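Local coordinates for protein beta-1,4-mannanase (Aplysia kurodai, PDB 3VUP) that probably hydrolyses the beta-1,4-linked mannose backbone of mannan, acting as a digestive-fluid glycoside hydrolase built on a TIM barrel, at residues A274-Q279 and N309-H314; K287-G292 and H314-A319; W225-N230 and Y259-Y264. One frame throughout, in Å; residues are numbered along the deposited sequence.

Contact 1: residues A274-Q279 and N309-H314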
loop_
_atom_site.group_PDB
_atom_site.type_symbol
_atom_site.label_atom_id
_atom_site.label_comp_id
_atom_site.label_asym_id
_atom_site.label_seq_id
_atom_site.Cartn_x
_atom_site.Cartn_y
_atom_site.Cartn_z
ATOM N N ALA A 274 -4.787 4.933 17.813
ATOM C CA ALA A 274 -3.713 4.053 17.351
ATOM C C ALA A 274 -4.104 2.581 17.278
ATOM O O ALA A 274 -4.635 2.026 18.234
ATOM C CB ALA A 274 -2.486 4.210 18.230
ATOM N N PRO A 275 -3.796 1.927 16.152
ATOM C CA PRO A 275 -4.047 0.487 16.070
ATOM C C PRO A 275 -3.355 -0.306 17.182
ATOM O O PRO A 275 -3.898 -1.317 17.618
ATOM C CB PRO A 275 -3.511 0.130 14.683
ATOM C CG PRO A 275 -3.828 1.369 13.872
ATOM C CD PRO A 275 -3.514 2.509 14.829
ATOM N N PHE A 276 -2.211 0.176 17.663
ATOM C CA PHE A 276 -1.437 -0.517 18.692
ATOM C C PHE A 276 -1.983 -0.387 20.106
ATOM O O PHE A 276 -1.433 -0.971 21.029
ATOM C CB PHE A 276 0.038 -0.124 18.598
ATOM C CG PHE A 276 0.741 -0.817 17.487
ATOM C CD1 PHE A 276 1.160 -2.130 17.652
ATOM C CD2 PHE A 276 0.939 -0.207 16.265
ATOM C CE1 PHE A 276 1.777 -2.819 16.626
ATOM C CE2 PHE A 276 1.567 -0.882 15.236
ATOM C CZ PHE A 276 1.982 -2.185 15.415
ATOM N N THR A 277 -3.076 0.354 20.273
ATOM C CA THR A 277 -3.784 0.395 21.552
ATOM C C THR A 277 -5.262 0.050 21.380
ATOM O O THR A 277 -6.060 0.220 22.300
ATOM C CB THR A 277 -3.655 1.759 22.236
ATOM O OG1 THR A 277 -4.127 2.770 21.342
ATOM C CG2 THR A 277 -2.206 2.037 22.628
ATOM N N HIS A 278 -5.607 -0.457 20.201
ATOM C CA HIS A 278 -6.970 -0.845 19.878
ATOM C C HIS A 278 -7.004 -2.212 19.207
ATOM O O HIS A 278 -5.992 -2.919 19.141
ATOM C CB HIS A 278 -7.628 0.251 19.037
ATOM C CG HIS A 278 -7.800 1.520 19.804
ATOM N ND1 HIS A 278 -6.828 2.495 19.861
ATOM C CD2 HIS A 278 -8.791 1.925 20.634
ATOM C CE1 HIS A 278 -7.231 3.465 20.662
ATOM N NE2 HIS A 278 -8.420 3.144 21.142
ATOM N N GLN A 279 -8.182 -2.611 18.761
ATOM C CA GLN A 279 -8.299 -3.858 18.034
ATOM C C GLN A 279 -9.050 -3.590 16.739
ATOM O O GLN A 279 -9.716 -2.556 16.598
ATOM C CB GLN A 279 -8.950 -4.948 18.879
ATOM C CG GLN A 279 -10.365 -4.635 19.314
ATOM C CD GLN A 279 -10.959 -5.721 20.221
ATOM O OE1 GLN A 279 -10.784 -6.920 19.982
ATOM N NE2 GLN A 279 -11.667 -5.299 21.260
ATOM N N ASN A 309 3.372 -9.412 17.609
ATOM C CA ASN A 309 2.403 -10.192 18.382
ATOM C C ASN A 309 1.126 -9.401 18.614
ATOM O O ASN A 309 0.028 -9.948 18.521
ATOM C CB ASN A 309 3.006 -10.671 19.706
ATOM C CG ASN A 309 3.851 -11.912 19.533
ATOM O OD1 ASN A 309 3.357 -13.023 19.637
ATOM N ND2 ASN A 309 5.128 -11.729 19.241
ATOM N N TYR A 310 1.266 -8.115 18.926
ATOM C CA TYR A 310 0.095 -7.285 19.177
ATOM C C TYR A 310 -0.827 -7.299 17.961
ATOM O O TYR A 310 -2.034 -7.507 18.078
ATOM C CB TYR A 310 0.482 -5.845 19.541
ATOM C CG TYR A 310 -0.727 -5.057 19.965
ATOM C CD1 TYR A 310 -1.586 -4.513 19.024
ATOM C CD2 TYR A 310 -1.055 -4.913 21.308
ATOM C CE1 TYR A 310 -2.726 -3.845 19.403
ATOM C CE2 TYR A 310 -2.193 -4.228 21.701
ATOM C CZ TYR A 310 -3.029 -3.702 20.741
ATOM O OH TYR A 310 -4.158 -3.032 21.142
ATOM N N VAL A 311 -0.262 -7.064 16.784
ATOM C CA VAL A 311 -1.077 -7.017 15.582
ATOM C C VAL A 311 -1.790 -8.355 15.377
ATOM O O VAL A 311 -3.001 -8.401 15.143
ATOM C CB VAL A 311 -0.240 -6.647 14.338
ATOM C CG1 VAL A 311 -1.094 -6.687 13.102
ATOM C CG2 VAL A 311 0.390 -5.272 14.495
ATOM N N TYR A 312 -1.039 -9.442 15.512
ATOM C CA TYR A 312 -1.592 -10.771 15.308
ATOM C C TYR A 312 -2.741 -11.066 16.278
ATOM O O TYR A 312 -3.737 -11.687 15.904
ATOM C CB TYR A 312 -0.488 -11.832 15.453
ATOM C CG TYR A 312 -0.944 -13.189 14.969
ATOM C CD1 TYR A 312 -0.731 -13.590 13.651
ATOM C CD2 TYR A 312 -1.624 -14.058 15.817
ATOM C CE1 TYR A 312 -1.180 -14.816 13.196
ATOM C CE2 TYR A 312 -2.070 -15.278 15.368
ATOM C CZ TYR A 312 -1.852 -15.651 14.059
ATOM O OH TYR A 312 -2.314 -16.871 13.610
ATOM N N ASN A 313 -2.583 -10.613 17.521
ATOM C CA ASN A 313 -3.501 -10.929 18.612
ATOM C C ASN A 313 -4.702 -9.999 18.730
ATOM O O ASN A 313 -5.553 -10.220 19.595
ATOM C CB ASN A 313 -2.764 -10.926 19.957
ATOM C CG ASN A 313 -1.811 -12.088 20.113
ATOM O OD1 ASN A 313 -2.014 -13.160 19.538
ATOM N ND2 ASN A 313 -0.770 -11.888 20.905
ATOM N N HIS A 314 -4.778 -8.968 17.883
ATOM C CA HIS A 314 -5.856 -7.989 17.986
ATOM C C HIS A 314 -6.718 -7.868 16.742
ATOM O O HIS A 314 -7.257 -6.805 16.451
ATOM C CB HIS A 314 -5.327 -6.637 18.463
ATOM C CG HIS A 314 -4.866 -6.674 19.880
ATOM N ND1 HIS A 314 -3.636 -7.181 20.238
ATOM C CD2 HIS A 314 -5.489 -6.340 21.032
ATOM C CE1 HIS A 314 -3.513 -7.134 21.552
ATOM N NE2 HIS A 314 -4.618 -6.620 22.057
#

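Contact 2: residues K287-G292 and H314-A319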
loop_
_atom_site.group_PDB
_atom_site.type_symbol
_atom_site.label_atom_id
_atom_site.label_comp_id
_atom_site.label_asym_id
_atom_site.label_seq_id
_atom_site.Cartn_x
_atom_site.Cartn_y
_atom_site.Cartn_z
ATOM N N LYS A 287 -13.789 -4.885 5.954
ATOM C CA LYS A 287 -12.754 -5.502 5.133
ATOM C C LYS A 287 -11.612 -5.889 6.064
ATOM O O LYS A 287 -11.488 -5.321 7.145
ATOM C CB LYS A 287 -12.204 -4.522 4.080
ATOM C CG LYS A 287 -13.234 -3.774 3.254
ATOM C CD LYS A 287 -12.550 -2.846 2.243
ATOM C CE LYS A 287 -13.525 -1.894 1.566
ATOM N NZ LYS A 287 -14.458 -2.630 0.670
ATOM N N PRO A 288 -10.751 -6.822 5.635
ATOM C CA PRO A 288 -9.524 -7.065 6.397
ATOM C C PRO A 288 -8.725 -5.775 6.556
ATOM O O PRO A 288 -8.716 -4.936 5.646
ATOM C CB PRO A 288 -8.765 -8.068 5.524
ATOM C CG PRO A 288 -9.825 -8.744 4.700
ATOM C CD PRO A 288 -10.840 -7.671 4.436
ATOM N N ILE A 289 -8.071 -5.630 7.705
ATOM C CA ILE A 289 -7.238 -4.468 7.988
ATOM C C ILE A 289 -5.806 -4.938 8.231
ATOM O O ILE A 289 -5.525 -5.628 9.219
ATOM C CB ILE A 289 -7.720 -3.712 9.238
ATOM C CG1 ILE A 289 -9.169 -3.233 9.078
ATOM C CG2 ILE A 289 -6.779 -2.555 9.556
ATOM C CD1 ILE A 289 -9.790 -2.766 10.388
ATOM N N VAL A 290 -4.907 -4.560 7.330
ATOM C CA VAL A 290 -3.486 -4.832 7.498
ATOM C C VAL A 290 -2.836 -3.648 8.208
ATOM O O VAL A 290 -3.100 -2.504 7.848
ATOM C CB VAL A 290 -2.818 -5.058 6.128
ATOM C CG1 VAL A 290 -1.291 -5.131 6.241
ATOM C CG2 VAL A 290 -3.371 -6.319 5.491
ATOM N N VAL A 291 -2.019 -3.906 9.229
ATOM C CA VAL A 291 -1.184 -2.859 9.797
ATOM C C VAL A 291 0.109 -2.878 8.980
ATOM O O VAL A 291 1.000 -3.708 9.197
ATOM C CB VAL A 291 -0.945 -3.053 11.305
ATOM C CG1 VAL A 291 -0.095 -1.918 11.844
ATOM C CG2 VAL A 291 -2.275 -3.116 12.043
ATOM N N GLY A 292 0.158 -1.992 7.987
ATOM C CA GLY A 292 1.116 -2.073 6.900
ATOM C C GLY A 292 2.410 -1.292 7.044
ATOM O O GLY A 292 3.261 -1.391 6.160
ATOM N N HIS A 314 -4.778 -8.968 17.883
ATOM C CA HIS A 314 -5.856 -7.989 17.986
ATOM C C HIS A 314 -6.718 -7.868 16.742
ATOM O O HIS A 314 -7.257 -6.805 16.451
ATOM C CB HIS A 314 -5.327 -6.637 18.463
ATOM C CG HIS A 314 -4.866 -6.674 19.880
ATOM N ND1 HIS A 314 -3.636 -7.181 20.238
ATOM C CD2 HIS A 314 -5.489 -6.340 21.032
ATOM C CE1 HIS A 314 -3.513 -7.134 21.552
ATOM N NE2 HIS A 314 -4.618 -6.620 22.057
ATOM N N GLY A 315 -6.868 -8.975 16.022
ATOM C CA GLY A 315 -7.888 -9.069 14.988
ATOM C C GLY A 315 -7.498 -8.516 13.635
ATOM O O GLY A 315 -8.295 -8.567 12.695
ATOM N N TYR A 316 -6.282 -7.990 13.528
ATOM C CA TYR A 316 -5.815 -7.450 12.261
ATOM C C TYR A 316 -5.459 -8.592 11.315
ATOM O O TYR A 316 -5.296 -9.739 11.728
ATOM C CB TYR A 316 -4.632 -6.509 12.478
ATOM C CG TYR A 316 -4.961 -5.334 13.387
ATOM C CD1 TYR A 316 -5.696 -4.250 12.913
ATOM C CD2 TYR A 316 -4.562 -5.317 14.722
ATOM C CE1 TYR A 316 -6.010 -3.189 13.735
ATOM C CE2 TYR A 316 -4.868 -4.246 15.550
ATOM C CZ TYR A 316 -5.595 -3.188 15.048
ATOM O OH TYR A 316 -5.916 -2.118 15.855
ATOM N N ALA A 317 -5.335 -8.258 10.039
ATOM C CA ALA A 317 -5.174 -9.253 8.983
ATOM C C ALA A 317 -3.731 -9.432 8.520
ATOM O O ALA A 317 -3.419 -10.378 7.797
ATOM C CB ALA A 317 -6.056 -8.888 7.800
ATOM N N GLY A 318 -2.853 -8.530 8.931
ATOM C CA GLY A 318 -1.462 -8.601 8.549
ATOM C C GLY A 318 -0.635 -7.560 9.269
ATOM O O GLY A 318 -1.185 -6.620 9.852
ATOM N N ALA A 319 0.681 -7.737 9.220
ATOM C CA ALA A 319 1.641 -6.862 9.878
ATOM C C ALA A 319 2.859 -6.753 8.981
ATOM O O ALA A 319 3.534 -7.756 8.720
ATOM C CB ALA A 319 2.058 -7.448 11.226
HETATM O O HOH W 1 -8.745 -7.379 9.995
#

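Contact 3: residues W225-N230 and Y259-Y264. With SO4 (sulfate ion), chain D.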
loop_
_atom_site.group_PDB
_atom_site.type_symbol
_atom_site.label_atom_id
_atom_site.label_comp_id
_atom_site.label_asym_id
_atom_site.label_seq_id
_atom_site.Cartn_x
_atom_site.Cartn_y
_atom_site.Cartn_z
ATOM N N TRP A 225 -1.858 6.963 6.299
ATOM C CA TRP A 225 -0.807 7.322 7.245
ATOM C C TRP A 225 -1.179 7.024 8.689
ATOM O O TRP A 225 -0.311 6.844 9.540
ATOM C CB TRP A 225 -0.395 8.783 7.048
ATOM C CG TRP A 225 -0.732 9.759 8.152
ATOM C CD1 TRP A 225 0.162 10.340 9.008
ATOM C CD2 TRP A 225 -2.020 10.318 8.487
ATOM N NE1 TRP A 225 -0.480 11.207 9.857
ATOM C CE2 TRP A 225 -1.816 11.211 9.560
ATOM C CE3 TRP A 225 -3.326 10.133 8.009
ATOM C CZ2 TRP A 225 -2.862 11.918 10.158
ATOM C CZ3 TRP A 225 -4.366 10.840 8.612
ATOM C CH2 TRP A 225 -4.123 11.722 9.668
ATOM N N ASN A 226 -2.485 6.975 8.940
ATOM C CA ASN A 226 -3.054 6.887 10.273
ATOM C C ASN A 226 -4.525 6.551 10.019
ATOM O O ASN A 226 -5.129 7.121 9.109
ATOM C CB ASN A 226 -2.905 8.263 10.948
ATOM C CG ASN A 226 -3.347 8.280 12.401
ATOM O OD1 ASN A 226 -4.450 7.840 12.733
ATOM N ND2 ASN A 226 -2.485 8.806 13.277
ATOM N N PRO A 227 -5.115 5.633 10.804
ATOM C CA PRO A 227 -6.521 5.304 10.547
ATOM C C PRO A 227 -7.506 6.461 10.762
ATOM O O PRO A 227 -8.675 6.292 10.434
ATOM C CB PRO A 227 -6.803 4.171 11.543
ATOM C CG PRO A 227 -5.781 4.350 12.610
ATOM C CD PRO A 227 -4.552 4.827 11.898
ATOM N N LYS A 228 -7.051 7.606 11.268
ATOM C CA LYS A 228 -7.911 8.781 11.369
ATOM C C LYS A 228 -8.619 9.160 10.068
ATOM O O LYS A 228 -9.680 9.770 10.133
ATOM C CB LYS A 228 -7.137 9.976 11.924
ATOM C CG LYS A 228 -6.875 9.878 13.415
ATOM C CD LYS A 228 -5.981 10.989 13.920
ATOM C CE LYS A 228 -5.716 10.824 15.414
ATOM N NZ LYS A 228 -4.916 11.956 15.964
ATOM N N SER A 229 -8.051 8.840 8.903
ATOM C CA SER A 229 -8.724 9.128 7.634
ATOM C C SER A 229 -9.604 7.988 7.118
ATOM O O SER A 229 -10.197 8.123 6.053
ATOM C CB SER A 229 -7.693 9.451 6.565
ATOM O OG SER A 229 -6.840 8.333 6.442
ATOM N N ASN A 230 -9.707 6.901 7.880
ATOM C CA ASN A 230 -10.173 5.615 7.360
ATOM C C ASN A 230 -11.156 4.929 8.325
ATOM O O ASN A 230 -11.364 3.729 8.229
ATOM C CB ASN A 230 -8.914 4.743 7.144
ATOM C CG ASN A 230 -9.051 3.597 6.117
ATOM O OD1 ASN A 230 -8.047 2.954 5.835
ATOM N ND2 ASN A 230 -10.230 3.365 5.559
ATOM N N TYR A 259 -8.231 -2.818 3.693
ATOM C CA TYR A 259 -7.670 -1.578 4.175
ATOM C C TYR A 259 -6.280 -1.816 4.767
ATOM O O TYR A 259 -5.933 -2.936 5.153
ATOM C CB TYR A 259 -8.594 -0.980 5.219
ATOM C CG TYR A 259 -9.936 -0.492 4.717
ATOM C CD1 TYR A 259 -10.030 0.458 3.707
ATOM C CD2 TYR A 259 -11.118 -0.925 5.312
ATOM C CE1 TYR A 259 -11.267 0.945 3.295
ATOM C CE2 TYR A 259 -12.360 -0.434 4.911
ATOM C CZ TYR A 259 -12.428 0.504 3.909
ATOM O OH TYR A 259 -13.641 1.025 3.508
ATOM N N GLN A 260 -5.501 -0.745 4.836
ATOM C CA GLN A 260 -4.117 -0.812 5.277
ATOM C C GLN A 260 -3.809 0.426 6.099
ATOM O O GLN A 260 -3.815 1.535 5.582
ATOM C CB GLN A 260 -3.184 -0.885 4.069
ATOM C CG GLN A 260 -1.719 -0.947 4.473
ATOM C CD GLN A 260 -0.743 -0.552 3.385
ATOM O OE1 GLN A 260 0.362 -0.097 3.685
ATOM N NE2 GLN A 260 -1.136 -0.706 2.122
ATOM N N PHE A 261 -3.584 0.224 7.392
ATOM C CA PHE A 261 -3.270 1.318 8.310
ATOM C C PHE A 261 -1.765 1.372 8.563
ATOM O O PHE A 261 -1.128 0.336 8.753
ATOM C CB PHE A 261 -3.884 1.071 9.691
ATOM C CG PHE A 261 -5.399 1.050 9.763
ATOM C CD1 PHE A 261 -6.228 1.470 8.733
ATOM C CD2 PHE A 261 -5.985 0.620 10.944
ATOM C CE1 PHE A 261 -7.622 1.439 8.885
ATOM C CE2 PHE A 261 -7.356 0.597 11.106
ATOM C CZ PHE A 261 -8.176 1.013 10.078
ATOM N N HIS A 262 -1.211 2.578 8.642
ATOM C CA HIS A 262 0.123 2.757 9.199
ATOM C C HIS A 262 -0.027 3.280 10.617
ATOM O O HIS A 262 -0.975 4.007 10.913
ATOM C CB HIS A 262 0.933 3.723 8.345
ATOM C CG HIS A 262 1.062 3.274 6.932
ATOM N ND1 HIS A 262 1.564 4.083 5.932
ATOM C CD2 HIS A 262 0.748 2.098 6.341
ATOM C CE1 HIS A 262 1.554 3.422 4.791
ATOM N NE2 HIS A 262 1.053 2.218 5.008
ATOM N N SER A 263 0.896 2.906 11.495
ATOM C CA SER A 263 0.801 3.371 12.868
ATOM C C SER A 263 2.156 3.578 13.506
ATOM O O SER A 263 2.947 2.648 13.645
ATOM C CB SER A 263 -0.039 2.412 13.712
ATOM O OG SER A 263 -0.237 2.914 15.029
ATOM N N TYR A 264 2.383 4.816 13.930
ATOM C CA TYR A 264 3.610 5.226 14.587
ATOM C C TYR A 264 3.261 6.061 15.809
ATOM O O TYR A 264 2.369 6.907 15.765
ATOM C CB TYR A 264 4.444 6.076 13.635
ATOM C CG TYR A 264 4.937 5.373 12.393
ATOM C CD1 TYR A 264 6.102 4.612 12.422
ATOM C CD2 TYR A 264 4.254 5.478 11.188
ATOM C CE1 TYR A 264 6.581 3.991 11.294
ATOM C CE2 TYR A 264 4.726 4.848 10.049
ATOM C CZ TYR A 264 5.900 4.112 10.105
ATOM O OH TYR A 264 6.422 3.498 8.991
HETATM S S SO4 D . -16.534 -0.838 5.127
HETATM O O1 SO4 D . -17.638 -1.439 4.394
HETATM O O2 SO4 D . -15.423 -1.777 5.168
HETATM O O3 SO4 D . -16.096 0.376 4.464
HETATM O O4 SO4 D . -16.969 -0.568 6.496
HETATM O O HOH W 2 0.174 6.594 12.506
HETATM O O HOH W 3 -6.761 1.563 3.695
#

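Contact 1: residues A274-Q279 and N309-H314
CG of Tyr-310 stands anti to its backbone N (chi1 -173°), which sends the ring out from helix 304-313 onto the loop 274-279, while CG of His-314, anti to its carbonyl carbon (chi1 -69°), folds the imidazole back over the same ring. The two rings stack, and His-314 is held in that rotation by ND1 donating to Tyr-310 O at 2.7 Å, in the carbonyl plane and on a lone pair. On the opposite face of the phenol, Phe-276 O hangs over the rim, 3.2 Å from Tyr-310 CZ. Tyr-310 OH donates to His-278 O at 2.7 Å, lying above that carbonyl's plane. The loop joins barrel strands 259-262 and 289-293, and the helix leads from 289-293 to 318-322, so the contact ties the loop to the last turn of that helix. Ala-274 O braces the turn, accepting from Thr-277 N and, at 2.8 Å, from His-278 ND1. Beside these polar contacts the packing is apolar: Phe-276 CD1 meets Tyr-310 CD1 at 3.9 Å with the ring planes oblique, and Val-311 CG2 presses on Phe-276 CE1 at 3.5 Å. Trp-270 stacks on the Phe-276 ring.

Contact 2: residues K287-G292 and H314-A319
Ile-289 O is gripped by one hydrogen bond across the contact, from Ala-317 N at 2.8 Å and almost straight (174° at the hydrogen), although the donor sits above the carbonyl plane. Carbon packs around the same oxygen, with Tyr-316 CB at 3.5 Å from Ile-289 O. A second backbone bond runs the other way, Val-291 N to Gly-318 O at 2.9 Å, more bent at 154°, and Ala-319 CA adds a CA-H...O contact to Val-291 O. On the other side of Ile-289 a water accepts from its N and donates to Gly-315 O, bridging the two segments just before the strands pair.

Val-291 and Ile-289 converge on Tyr-316. Val-291 CG2, anti to its carbonyl carbon, rests over one face of the ring, 3.9 Å from the centroid and 20° off the normal, a CH-pi contact. Ile-289 CG2 comes instead to the ring edge, 3.9 Å from Tyr-316 CD1. Beyond the ring, Tyr-316 OH makes weak hydrogen bonds to Pro-275 O and His-278 O. An alanine here would lose the ring under Val-291 and the hydroxyl, and would probably loosen the packing between this strand pair and the loop holding Pro-275. Pro-288 CB and Ala-317 CB touch at 3.6 Å, with Phe-9 of strand 8-11 against both residues.

Val-291 and Ala-319 share the sheet face that meets Val-311 of helix 304-313. Parallel neighbours covered by their connecting helix are the mark of a beta-alpha-beta crossover, here strand 289-293, helix 304-313 and strand 318-322 of the TIM barrel.

Contact 3: residues W225-N230 and Y259-Y264
The close-packed part centres on Pro-227 CB, which sits over the middle of the Phe-261 ring, 3.5 Å from the centroid and only 7° off its normal, a CH-pi contact. The amide of Asn-230 fills the angle between two rings. Its OD1 lies at the edge of Phe-261, 3.4 Å from CE1, while ND2 stands over one face of Tyr-259, 3.5 Å from CD1, the amide plane almost perpendicular (89°) to that ring. Asn-238 OD1 takes a hydrogen bond from ND2, which fixes the amide's orientation, and a water links OD1 to Gln-260 N.

The other end is looser and held by water. Trp-225 O and His-262 O face each other at 3.2 Å, two acceptors with no bond between them, and a water, donating to Trp-225 O at 3.0 Å and accepting from Tyr-264 N, probably eases the repulsion. No direct hydrogen bond joins the two segments. At the far end, Tyr-259 OH donates to O3 of a sulfate ion at 2.7 Å.

His-262 is clamped at both nitrogens: NE2 donates to Gln-260 OE1 at 2.8 Å in the ring plane, and ND1 is hydrogen-bonded to Glu-162 OE2, which would probably favour a protonated imidazole. An Asx turn, Asn-226 OD1 to Lys-228 N, starts the 3-10 segment, while Asn-226 ND2 is hydrogen-bonded to Asp-271 OD1. With a Tris molecule, probably from the crystallisation liquor, about 4 Å from the His-262 side chain, and Tyr-264 OH hydrogen-bonded to Glu-293 OE1, the arrangement is consistent with the carboxylate-lined active-site cleft at the C-terminal strand ends of a glycoside-hydrolase TIM barrel.

Overall arrangement
All three contacts lie in one sector of the eight-stranded parallel barrel, on strands 220-224, 259-262, 289-293 and 318-322 and their connections. Contact 3 closes along the chain before contact 1 or contact 2 opens, whereas contacts 1 and 2 interleave and share His-314. The centres of contacts 1 and 2 are about 9 Å apart. Between the centres of contacts 2 and 3 it is about 11 Å. The centres of contacts 1 and 3 are about 13 Å apart. Strands 259-262 of contact 3 and 289-293 of contact 2 are neighbours in the sheet, joined by probable backbone bonds such as Gly-292 N to Phe-261 O. Pro-275 packs on Pro-227 and Phe-261, so the 274-279 loop, which packs on helix 304-313 in contact 1, also touches contact 3.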